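Local atomic coordinates of ABC transporter, substrate binding protein (Mannopine) (PDB entry 5L9S), a protein that probably serves as the periplasmic solute-binding component of an ABC transporter, capturing mannopine for uptake into the bacterium. Residues Gly138-Asp146 with Leu181-Arg190; Arg163-Val171 with Glu299-Ile310. All coordinates share one frame; numbering follows the deposited sequence.

Interaction 1: residues Gly138-Asp146 with Leu181-Arg190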
loop_
_atom_site.group_PDB
_atom_site.type_symbol
_atom_site.label_atom_id
_atom_site.label_comp_id
_atom_site.label_asym_id
_atom_site.label_seq_id
_atom_site.Cartn_x
_atom_site.Cartn_y
_atom_site.Cartn_z
ATOM N N GLY A 138 -8.040 8.390 26.119
ATOM C CA GLY A 138 -9.037 7.760 25.267
ATOM C C GLY A 138 -8.711 6.329 24.878
ATOM O O GLY A 138 -7.666 5.772 25.244
ATOM N N ALA A 139 -9.619 5.737 24.107
ATOM C CA ALA A 139 -9.504 4.375 23.633
ATOM C C ALA A 139 -8.651 4.320 22.353
ATOM O O ALA A 139 -8.771 5.217 21.502
ATOM C CB ALA A 139 -10.895 3.840 23.373
ATOM N N ARG A 140 -7.751 3.301 22.249
ATOM C CA ARG A 140 -6.930 3.108 21.049
ATOM C C ARG A 140 -7.580 2.074 20.124
ATOM O O ARG A 140 -8.457 1.320 20.528
ATOM C CB ARG A 140 -5.447 2.713 21.326
ATOM C CG ARG A 140 -4.681 3.406 22.456
ATOM C CD ARG A 140 -4.165 4.790 22.151
ATOM N NE ARG A 140 -4.969 5.741 22.897
ATOM C CZ ARG A 140 -4.568 6.888 23.423
ATOM N NH1 ARG A 140 -3.309 7.285 23.295
ATOM N NH2 ARG A 140 -5.415 7.635 24.101
ATOM N N SER A 141 -7.134 2.041 18.884
ATOM C CA SER A 141 -7.600 1.097 17.872
ATOM C C SER A 141 -6.453 0.686 16.974
ATOM O O SER A 141 -5.664 1.532 16.544
ATOM C CB SER A 141 -8.739 1.695 17.051
ATOM O OG SER A 141 -9.111 0.827 15.993
ATOM N N PHE A 142 -6.330 -0.623 16.729
ATOM C CA PHE A 142 -5.304 -1.156 15.832
ATOM C C PHE A 142 -5.961 -2.176 14.955
ATOM O O PHE A 142 -6.876 -2.838 15.439
ATOM C CB PHE A 142 -4.190 -1.875 16.610
ATOM C CG PHE A 142 -3.079 -1.031 17.165
ATOM C CD1 PHE A 142 -2.141 -0.449 16.321
ATOM C CD2 PHE A 142 -2.933 -0.862 18.536
ATOM C CE1 PHE A 142 -1.099 0.327 16.838
ATOM C CE2 PHE A 142 -1.892 -0.086 19.053
ATOM C CZ PHE A 142 -0.976 0.497 18.200
ATOM N N PRO A 143 -5.478 -2.412 13.708
ATOM C CA PRO A 143 -6.061 -3.509 12.915
ATOM C C PRO A 143 -5.729 -4.868 13.512
ATOM O O PRO A 143 -4.700 -5.065 14.165
ATOM C CB PRO A 143 -5.419 -3.364 11.546
ATOM C CG PRO A 143 -4.185 -2.591 11.760
ATOM C CD PRO A 143 -4.388 -1.731 12.974
ATOM N N ASN A 144 -6.642 -5.785 13.327
ATOM C CA ASN A 144 -6.481 -7.160 13.740
ATOM C C ASN A 144 -6.777 -8.059 12.555
ATOM O O ASN A 144 -7.824 -8.713 12.465
ATOM C CB ASN A 144 -7.282 -7.514 14.998
ATOM C CG ASN A 144 -7.270 -8.993 15.328
ATOM O OD1 ASN A 144 -6.220 -9.660 15.306
ATOM N ND2 ASN A 144 -8.454 -9.540 15.556
ATOM N N PHE A 145 -5.873 -7.987 11.595
ATOM C CA PHE A 145 -5.848 -8.862 10.445
ATOM C C PHE A 145 -4.560 -9.661 10.627
ATOM O O PHE A 145 -3.723 -9.280 11.468
ATOM C CB PHE A 145 -5.987 -8.143 9.086
ATOM C CG PHE A 145 -5.419 -6.751 8.906
ATOM C CD1 PHE A 145 -4.070 -6.496 9.146
ATOM C CD2 PHE A 145 -6.202 -5.728 8.367
ATOM C CE1 PHE A 145 -3.534 -5.232 8.903
ATOM C CE2 PHE A 145 -5.663 -4.469 8.124
ATOM C CZ PHE A 145 -4.330 -4.234 8.382
ATOM N N ASP A 146 -4.465 -10.815 9.948
ATOM C CA ASP A 146 -3.427 -11.834 10.093
ATOM C C ASP A 146 -1.966 -11.337 10.132
ATOM O O ASP A 146 -1.201 -11.898 10.924
ATOM C CB ASP A 146 -3.601 -12.939 9.053
ATOM C CG ASP A 146 -4.778 -13.849 9.377
ATOM O OD1 ASP A 146 -4.811 -14.411 10.504
ATOM O OD2 ASP A 146 -5.660 -14.006 8.509
ATOM N N LEU A 181 0.180 -0.930 26.212
ATOM C CA LEU A 181 -0.979 -0.272 25.623
ATOM C C LEU A 181 -2.255 -1.116 25.542
ATOM O O LEU A 181 -3.345 -0.541 25.563
ATOM C CB LEU A 181 -0.603 0.251 24.219
ATOM C CG LEU A 181 -1.499 1.326 23.599
ATOM C CD1 LEU A 181 -1.510 2.615 24.442
ATOM C CD2 LEU A 181 -1.068 1.620 22.176
ATOM N N ARG A 182 -2.111 -2.454 25.438
ATOM C CA ARG A 182 -3.143 -3.477 25.184
ATOM C C ARG A 182 -4.492 -3.273 25.963
ATOM O O ARG A 182 -5.542 -3.548 25.364
ATOM C CB ARG A 182 -2.551 -4.904 25.363
ATOM C CG ARG A 182 -3.099 -5.798 26.484
ATOM C CD ARG A 182 -2.989 -7.275 26.123
ATOM N NE ARG A 182 -3.966 -7.662 25.097
ATOM C CZ ARG A 182 -3.966 -8.821 24.444
ATOM N NH1 ARG A 182 -3.034 -9.735 24.697
ATOM N NH2 ARG A 182 -4.892 -9.073 23.527
ATOM N N ASP A 183 -4.474 -2.759 27.231
ATOM C CA ASP A 183 -5.687 -2.499 28.030
ATOM C C ASP A 183 -6.533 -1.323 27.505
ATOM O O ASP A 183 -7.751 -1.293 27.697
ATOM C CB ASP A 183 -5.329 -2.288 29.507
ATOM C CG ASP A 183 -6.172 -3.083 30.489
ATOM O OD1 ASP A 183 -7.032 -3.877 30.035
ATOM O OD2 ASP A 183 -5.964 -2.923 31.715
ATOM N N SER A 184 -5.879 -0.369 26.836
ATOM C CA SER A 184 -6.486 0.822 26.226
ATOM C C SER A 184 -7.087 0.556 24.831
ATOM O O SER A 184 -7.916 1.345 24.366
ATOM C CB SER A 184 -5.462 1.947 26.149
ATOM O OG SER A 184 -4.929 2.180 27.444
ATOM N N VAL A 185 -6.676 -0.551 24.173
ATOM C CA VAL A 185 -7.155 -0.924 22.837
ATOM C C VAL A 185 -8.546 -1.531 22.929
ATOM O O VAL A 185 -8.688 -2.696 23.288
ATOM C CB VAL A 185 -6.163 -1.796 22.028
ATOM C CG1 VAL A 185 -6.604 -1.909 20.576
ATOM C CG2 VAL A 185 -4.754 -1.232 22.097
ATOM N N GLN A 186 -9.575 -0.710 22.662
ATOM C CA GLN A 186 -10.985 -1.126 22.734
ATOM C C GLN A 186 -11.482 -1.654 21.384
ATOM O O GLN A 186 -12.468 -2.395 21.345
ATOM C CB GLN A 186 -11.900 0.022 23.215
ATOM C CG GLN A 186 -11.457 0.755 24.491
ATOM C CD GLN A 186 -11.628 0.029 25.793
ATOM O OE1 GLN A 186 -10.685 -0.069 26.586
ATOM N NE2 GLN A 186 -12.841 -0.415 26.082
ATOM N N VAL A 187 -10.797 -1.273 20.282
ATOM C CA VAL A 187 -11.165 -1.662 18.926
ATOM C C VAL A 187 -10.010 -2.395 18.223
ATOM O O VAL A 187 -8.919 -1.846 18.065
ATOM C CB VAL A 187 -11.703 -0.430 18.096
ATOM C CG1 VAL A 187 -11.971 -0.800 16.634
ATOM C CG2 VAL A 187 -12.951 0.189 18.730
ATOM N N TRP A 188 -10.269 -3.622 17.786
ATOM C CA TRP A 188 -9.344 -4.426 17.000
ATOM C C TRP A 188 -10.064 -4.661 15.687
ATOM O O TRP A 188 -10.752 -5.673 15.521
ATOM C CB TRP A 188 -9.036 -5.745 17.703
ATOM C CG TRP A 188 -8.162 -5.620 18.909
ATOM C CD1 TRP A 188 -8.535 -5.803 20.205
ATOM C CD2 TRP A 188 -6.744 -5.360 18.926
ATOM N NE1 TRP A 188 -7.445 -5.655 21.034
ATOM C CE2 TRP A 188 -6.329 -5.408 20.273
ATOM C CE3 TRP A 188 -5.781 -5.130 17.929
ATOM C CZ2 TRP A 188 -5.002 -5.183 20.657
ATOM C CZ3 TRP A 188 -4.460 -4.939 18.311
ATOM C CH2 TRP A 188 -4.086 -4.952 19.661
ATOM N N TRP A 189 -9.995 -3.675 14.792
ATOM C CA TRP A 189 -10.710 -3.714 13.512
ATOM C C TRP A 189 -10.131 -4.719 12.493
ATOM O O TRP A 189 -8.934 -4.747 12.219
ATOM C CB TRP A 189 -10.852 -2.309 12.888
ATOM C CG TRP A 189 -9.573 -1.614 12.485
ATOM C CD1 TRP A 189 -8.869 -0.716 13.230
ATOM C CD2 TRP A 189 -8.960 -1.624 11.185
ATOM N NE1 TRP A 189 -7.846 -0.183 12.489
ATOM C CE2 TRP A 189 -7.866 -0.735 11.234
ATOM C CE3 TRP A 189 -9.196 -2.340 9.992
ATOM C CZ2 TRP A 189 -7.008 -0.539 10.141
ATOM C CZ3 TRP A 189 -8.357 -2.129 8.908
ATOM C CH2 TRP A 189 -7.274 -1.243 8.990
ATOM N N ARG A 190 -11.012 -5.524 11.902
ATOM C CA ARG A 190 -10.595 -6.499 10.899
ATOM C C ARG A 190 -10.834 -5.944 9.489
ATOM O O ARG A 190 -10.071 -6.242 8.562
ATOM C CB ARG A 190 -11.274 -7.857 11.139
ATOM C CG ARG A 190 -10.581 -8.997 10.410
ATOM C CD ARG A 190 -10.630 -10.326 11.141
ATOM N NE ARG A 190 -9.327 -10.994 11.101
ATOM C CZ ARG A 190 -8.793 -11.569 10.023
ATOM N NH1 ARG A 190 -9.447 -11.570 8.866
ATOM N NH2 ARG A 190 -7.601 -12.141 10.094
#
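Three groups converge on the carbonyl oxygen of Val187: Phe142 N donates to Val187 O at 3.2 Å; the hydrogen on Ser141 CA points at the same oxygen; and Ser141 OG adds a weak bond. That hydroxyl, turned away from the Ser141 backbone N (chi1 175°), also abuts the indole edge of Trp189 at CD1. The shortest polar link, Asn144 N to Trp189 O at 2.7 Å, continues the ladder, and Arg140 N to Ser184 O at 2.9 Å begins it. Strands 140-143 and 185-189 are parallel, with segment axes 4.7 Å apart and inclined by 15°; the chain passes between them through helices 149-158 and 171-181, a beta-alpha-beta crossover. Arg140 pairs with Val185 but Ser141 with Val187, so Gln186 is an inserted residue: a beta bulge. On one side of the sheet the Phe142 ring is met at its edge by Val185 CG2 and by Leu181 CD2, the latter 3.7 Å from Phe142 CE2. Phe142 CB rests 3.5 Å from Trp188 CZ3, while Val185 CG1 sits over the centre of that indole. On the other side Pro143 CB makes a CH-pi contact with Trp189, 3.6 Å from the centroid of its six-membered ring. Phe145 turns an edge to the face of this indole in an offset T-shaped pair, planes at 87°. Beyond the strands, Asp146 OD2 and Arg190 NH2 form a salt bridge whose hydrogen bond is weak at 3.1 Å. Strand 140-143 lies between strands 185-189 and 206-210, parallel to both; Trp189 NE1 reaches across to Gln208 O. Helix 192-200 packs on Val187 and Trp189, and helix 149-158 on Phe142, Pro143 and Phe145.

Interaction 2: residues Arg163-Val171 with Glu299-Ile310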
loop_
_atom_site.group_PDB
_atom_site.type_symbol
_atom_site.label_atom_id
_atom_site.label_comp_id
_atom_site.label_asym_id
_atom_site.label_seq_id
_atom_site.Cartn_x
_atom_site.Cartn_y
_atom_site.Cartn_z
ATOM N N ARG A 163 13.496 5.100 12.288
ATOM C CA ARG A 163 12.991 4.410 11.092
ATOM C C ARG A 163 14.076 3.728 10.232
ATOM O O ARG A 163 13.811 2.669 9.655
ATOM C CB ARG A 163 12.097 5.308 10.221
ATOM C CG ARG A 163 12.474 6.769 10.076
ATOM C CD ARG A 163 11.802 7.358 8.835
ATOM N NE ARG A 163 12.784 8.072 8.020
ATOM C CZ ARG A 163 12.742 8.186 6.698
ATOM N NH1 ARG A 163 13.697 8.841 6.055
ATOM N NH2 ARG A 163 11.751 7.644 6.011
ATOM N N GLU A 164 15.285 4.296 10.194
ATOM C CA GLU A 164 16.430 3.755 9.448
ATOM C C GLU A 164 16.958 2.442 10.073
ATOM O O GLU A 164 17.516 1.599 9.367
ATOM C CB GLU A 164 17.561 4.796 9.361
ATOM C CG GLU A 164 17.133 6.166 8.841
ATOM C CD GLU A 164 16.477 7.107 9.840
ATOM O OE1 GLU A 164 15.603 7.897 9.412
ATOM O OE2 GLU A 164 16.824 7.052 11.046
ATOM N N LYS A 165 16.776 2.284 11.395
ATOM C CA LYS A 165 17.185 1.118 12.169
ATOM C C LYS A 165 15.991 0.178 12.501
ATOM O O LYS A 165 16.155 -0.760 13.294
ATOM C CB LYS A 165 17.877 1.573 13.468
ATOM C CG LYS A 165 19.232 2.269 13.287
ATOM C CD LYS A 165 19.914 2.531 14.633
ATOM C CE LYS A 165 21.349 2.992 14.478
ATOM N NZ LYS A 165 22.082 2.998 15.777
ATOM N N LEU A 166 14.810 0.416 11.882
ATOM C CA LEU A 166 13.577 -0.335 12.130
ATOM C C LEU A 166 13.666 -1.800 11.733
ATOM O O LEU A 166 13.316 -2.651 12.548
ATOM C CB LEU A 166 12.350 0.349 11.490
ATOM C CG LEU A 166 10.959 -0.242 11.824
ATOM C CD1 LEU A 166 10.647 -0.199 13.320
ATOM C CD2 LEU A 166 9.866 0.424 11.020
ATOM N N PHE A 167 14.104 -2.097 10.490
ATOM C CA PHE A 167 14.239 -3.474 9.985
ATOM C C PHE A 167 15.688 -3.980 10.121
ATOM O O PHE A 167 16.598 -3.233 9.758
ATOM C CB PHE A 167 13.748 -3.591 8.537
ATOM C CG PHE A 167 12.254 -3.506 8.374
ATOM C CD1 PHE A 167 11.458 -4.636 8.517
ATOM C CD2 PHE A 167 11.644 -2.307 8.019
ATOM C CE1 PHE A 167 10.075 -4.559 8.349
ATOM C CE2 PHE A 167 10.263 -2.236 7.823
ATOM C CZ PHE A 167 9.486 -3.362 7.993
ATOM N N PRO A 168 15.953 -5.209 10.651
ATOM C CA PRO A 168 15.011 -6.260 11.115
ATOM C C PRO A 168 14.241 -5.925 12.405
ATOM O O PRO A 168 14.839 -5.401 13.355
ATOM C CB PRO A 168 15.923 -7.493 11.280
ATOM C CG PRO A 168 17.256 -6.927 11.593
ATOM C CD PRO A 168 17.351 -5.667 10.770
ATOM N N LEU A 169 12.918 -6.227 12.432
ATOM C CA LEU A 169 12.058 -5.941 13.583
ATOM C C LEU A 169 12.404 -6.770 14.808
ATOM O O LEU A 169 12.462 -8.002 14.731
ATOM C CB LEU A 169 10.553 -6.108 13.265
ATOM C CG LEU A 169 9.903 -5.347 12.098
ATOM C CD1 LEU A 169 8.406 -5.614 12.072
ATOM C CD2 LEU A 169 10.114 -3.860 12.210
ATOM N N ASP A 170 12.597 -6.084 15.952
ATOM C CA ASP A 170 12.853 -6.694 17.261
ATOM C C ASP A 170 11.458 -7.093 17.807
ATOM O O ASP A 170 10.811 -6.310 18.509
ATOM C CB ASP A 170 13.563 -5.661 18.161
ATOM C CG ASP A 170 14.039 -6.125 19.530
ATOM O OD1 ASP A 170 13.609 -7.209 19.980
ATOM O OD2 ASP A 170 14.757 -5.355 20.195
ATOM N N VAL A 171 10.970 -8.274 17.389
ATOM C CA VAL A 171 9.639 -8.829 17.694
ATOM C C VAL A 171 9.376 -8.963 19.205
ATOM O O VAL A 171 8.251 -8.716 19.657
ATOM C CB VAL A 171 9.403 -10.160 16.931
ATOM C CG1 VAL A 171 8.004 -10.719 17.183
ATOM C CG2 VAL A 171 9.620 -9.955 15.435
ATOM N N GLU A 299 9.851 10.845 1.566
ATOM C CA GLU A 299 11.289 10.607 1.738
ATOM C C GLU A 299 11.823 10.827 3.158
ATOM O O GLU A 299 12.823 10.196 3.512
ATOM C CB GLU A 299 12.154 11.378 0.707
ATOM C CG GLU A 299 11.950 12.885 0.598
ATOM C CD GLU A 299 12.155 13.518 -0.777
ATOM O OE1 GLU A 299 12.188 14.771 -0.857
ATOM O OE2 GLU A 299 12.236 12.768 -1.780
ATOM N N ASN A 300 11.184 11.681 3.972
ATOM C CA ASN A 300 11.708 11.999 5.305
ATOM C C ASN A 300 10.964 11.464 6.534
ATOM O O ASN A 300 11.545 11.500 7.617
ATOM C CB ASN A 300 11.840 13.519 5.470
ATOM C CG ASN A 300 12.531 14.255 4.343
ATOM O OD1 ASN A 300 13.191 13.671 3.474
ATOM N ND2 ASN A 300 12.397 15.569 4.343
ATOM N N ARG A 301 9.692 11.044 6.418
ATOM C CA ARG A 301 8.952 10.612 7.617
ATOM C C ARG A 301 8.221 9.268 7.481
ATOM O O ARG A 301 7.927 8.637 8.501
ATOM C CB ARG A 301 7.930 11.678 8.038
ATOM C CG ARG A 301 8.481 13.061 8.214
ATOM C CD ARG A 301 7.650 13.861 9.170
ATOM N NE ARG A 301 6.379 14.239 8.565
ATOM C CZ ARG A 301 5.326 14.664 9.257
ATOM N NH1 ARG A 301 5.390 14.773 10.582
ATOM N NH2 ARG A 301 4.207 14.999 8.632
ATOM N N ILE A 302 7.856 8.885 6.249
ATOM C CA ILE A 302 7.126 7.650 5.977
ATOM C C ILE A 302 8.028 6.399 6.136
ATOM O O ILE A 302 9.246 6.455 5.933
ATOM C CB ILE A 302 6.405 7.739 4.572
ATOM C CG1 ILE A 302 4.955 8.150 4.678
ATOM C CG2 ILE A 302 6.520 6.487 3.718
ATOM C CD1 ILE A 302 4.748 9.581 4.635
ATOM N N ILE A 303 7.398 5.275 6.480
ATOM C CA ILE A 303 8.032 3.963 6.603
ATOM C C ILE A 303 7.681 3.139 5.352
ATOM O O ILE A 303 6.508 2.970 5.001
ATOM C CB ILE A 303 7.592 3.219 7.905
ATOM C CG1 ILE A 303 7.712 4.098 9.188
ATOM C CG2 ILE A 303 8.310 1.882 8.057
ATOM C CD1 ILE A 303 8.995 4.654 9.492
ATOM N N VAL A 304 8.694 2.626 4.704
ATOM C CA VAL A 304 8.527 1.798 3.514
ATOM C C VAL A 304 8.836 0.343 3.890
ATOM O O VAL A 304 9.783 0.123 4.649
ATOM C CB VAL A 304 9.312 2.383 2.309
ATOM C CG1 VAL A 304 9.996 1.308 1.471
ATOM C CG2 VAL A 304 8.410 3.274 1.455
ATOM N N PRO A 305 8.006 -0.652 3.485
ATOM C CA PRO A 305 8.263 -2.037 3.928
ATOM C C PRO A 305 9.555 -2.671 3.406
ATOM O O PRO A 305 9.997 -2.360 2.294
ATOM C CB PRO A 305 7.036 -2.801 3.385
ATOM C CG PRO A 305 6.601 -2.018 2.190
ATOM C CD PRO A 305 6.813 -0.589 2.606
ATOM N N ASP A 306 10.143 -3.562 4.206
ATOM C CA ASP A 306 11.259 -4.408 3.787
ATOM C C ASP A 306 10.536 -5.727 3.449
ATOM O O ASP A 306 10.237 -6.516 4.350
ATOM C CB ASP A 306 12.304 -4.608 4.905
ATOM C CG ASP A 306 13.443 -5.588 4.600
ATOM O OD1 ASP A 306 13.399 -6.259 3.531
ATOM O OD2 ASP A 306 14.390 -5.672 5.425
ATOM N N ALA A 307 10.181 -5.911 2.167
ATOM C CA ALA A 307 9.466 -7.090 1.686
ATOM C C ALA A 307 10.245 -8.377 1.942
ATOM O O ALA A 307 9.630 -9.388 2.273
ATOM C CB ALA A 307 9.143 -6.945 0.206
ATOM N N GLN A 308 11.590 -8.340 1.830
ATOM C CA GLN A 308 12.414 -9.531 2.054
ATOM C C GLN A 308 12.249 -10.073 3.471
ATOM O O GLN A 308 12.057 -11.282 3.628
ATOM C CB GLN A 308 13.899 -9.270 1.762
ATOM C CG GLN A 308 14.298 -9.412 0.299
ATOM C CD GLN A 308 15.760 -9.108 0.067
ATOM O OE1 GLN A 308 16.509 -8.736 0.982
ATOM N NE2 GLN A 308 16.187 -9.228 -1.178
ATOM N N TRP A 309 12.311 -9.182 4.496
ATOM C CA TRP A 309 12.182 -9.542 5.905
ATOM C C TRP A 309 10.769 -10.015 6.269
ATOM O O TRP A 309 10.627 -11.062 6.910
ATOM C CB TRP A 309 12.656 -8.397 6.818
ATOM C CG TRP A 309 12.693 -8.755 8.280
ATOM C CD1 TRP A 309 13.769 -9.208 8.984
ATOM C CD2 TRP A 309 11.584 -8.747 9.199
ATOM N NE1 TRP A 309 13.408 -9.460 10.291
ATOM C CE2 TRP A 309 12.075 -9.187 10.451
ATOM C CE3 TRP A 309 10.227 -8.390 9.091
ATOM C CZ2 TRP A 309 11.257 -9.284 11.583
ATOM C CZ3 TRP A 309 9.412 -8.521 10.203
ATOM C CH2 TRP A 309 9.926 -8.966 11.432
ATOM N N ILE A 310 9.731 -9.254 5.871
ATOM C CA ILE A 310 8.328 -9.600 6.147
ATOM C C ILE A 310 7.980 -11.022 5.641
ATOM O O ILE A 310 7.382 -11.797 6.397
ATOM C CB ILE A 310 7.335 -8.510 5.637
ATOM C CG1 ILE A 310 7.593 -7.159 6.355
ATOM C CG2 ILE A 310 5.865 -8.964 5.822
ATOM C CD1 ILE A 310 7.160 -5.969 5.603
#
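Phe167 lays one ring face over Asp306 CB, a CH-pi contact with the carbon 3.8 Å from the ring centroid, while Leu169 CD2 lies against the opposite face. The edge of the same ring points at the face of Trp309 in an offset edge-to-face pair, planes at 65° and centroids 5.8 Å apart, with Trp309 CE3 beside Phe167 CE1. Trp309 has CG anti to the backbone N (chi1 -174°), which extends the indole toward 163-171, with Leu169 N over one face. Leu169 CG sits over its six-membered ring, and Pro168, preceded by a cis peptide, brings CB to 3.3 Å from Trp309 NE1. Asp306 is also the N-cap of helix 307-325, its OD1 accepting a weak bond from Trp309 N, so one residue both caps the helix and covers a ring. In this solute-binding protein fold, 163-171 runs from the loop after helix 149-158 into helix 171-181, whereas 299-310 links the end of helix 295-300 to helix 307-325 and hydrogen-bonds through Ile303 to strand 224-240. At the far end, the Arg163 guanidinium grips one carbonyl of helix 295-300 and one of the link after it: NH1 binds Glu299 O at 3.0 Å, and NH2 binds Ile302 O at 2.8 Å, with the latter acceptor in the guanidinium plane. Asn300 O lies over one face of the group, and Arg163 NE forms a salt bridge to Glu164 OE1. These carbonyls flank the point where helix 295-300 ends, so the positive charge would probably be stabilised by the helix C-terminus. Between the two ends, Ile303 CG2 packs 3.7 Å from Leu166 CD2.

In the fold
The segments alternate along the chain, 138-146, 163-171, 181-190, 299-310, so the two contacts interlock in sequence although they do not touch: their centres lie 22 Å apart and their nearest atoms about 9 Å. Helix 171-181 spans the gap, beginning at Val171 in interaction 2 and leading into the 181-190 segment of interaction 1. Helix 149-158 packs against both, and helix 307-325, whose first turn carries Trp309, reaches interaction 1 through Trp321, bonded to Asn144. Interaction 1 pairs parallel strands of the mixed sheet; interaction 2 fastens the loop between helices 149-158 and 171-181 to a late link that borders strand 224-240, tying the C-terminal part of the chain to this region.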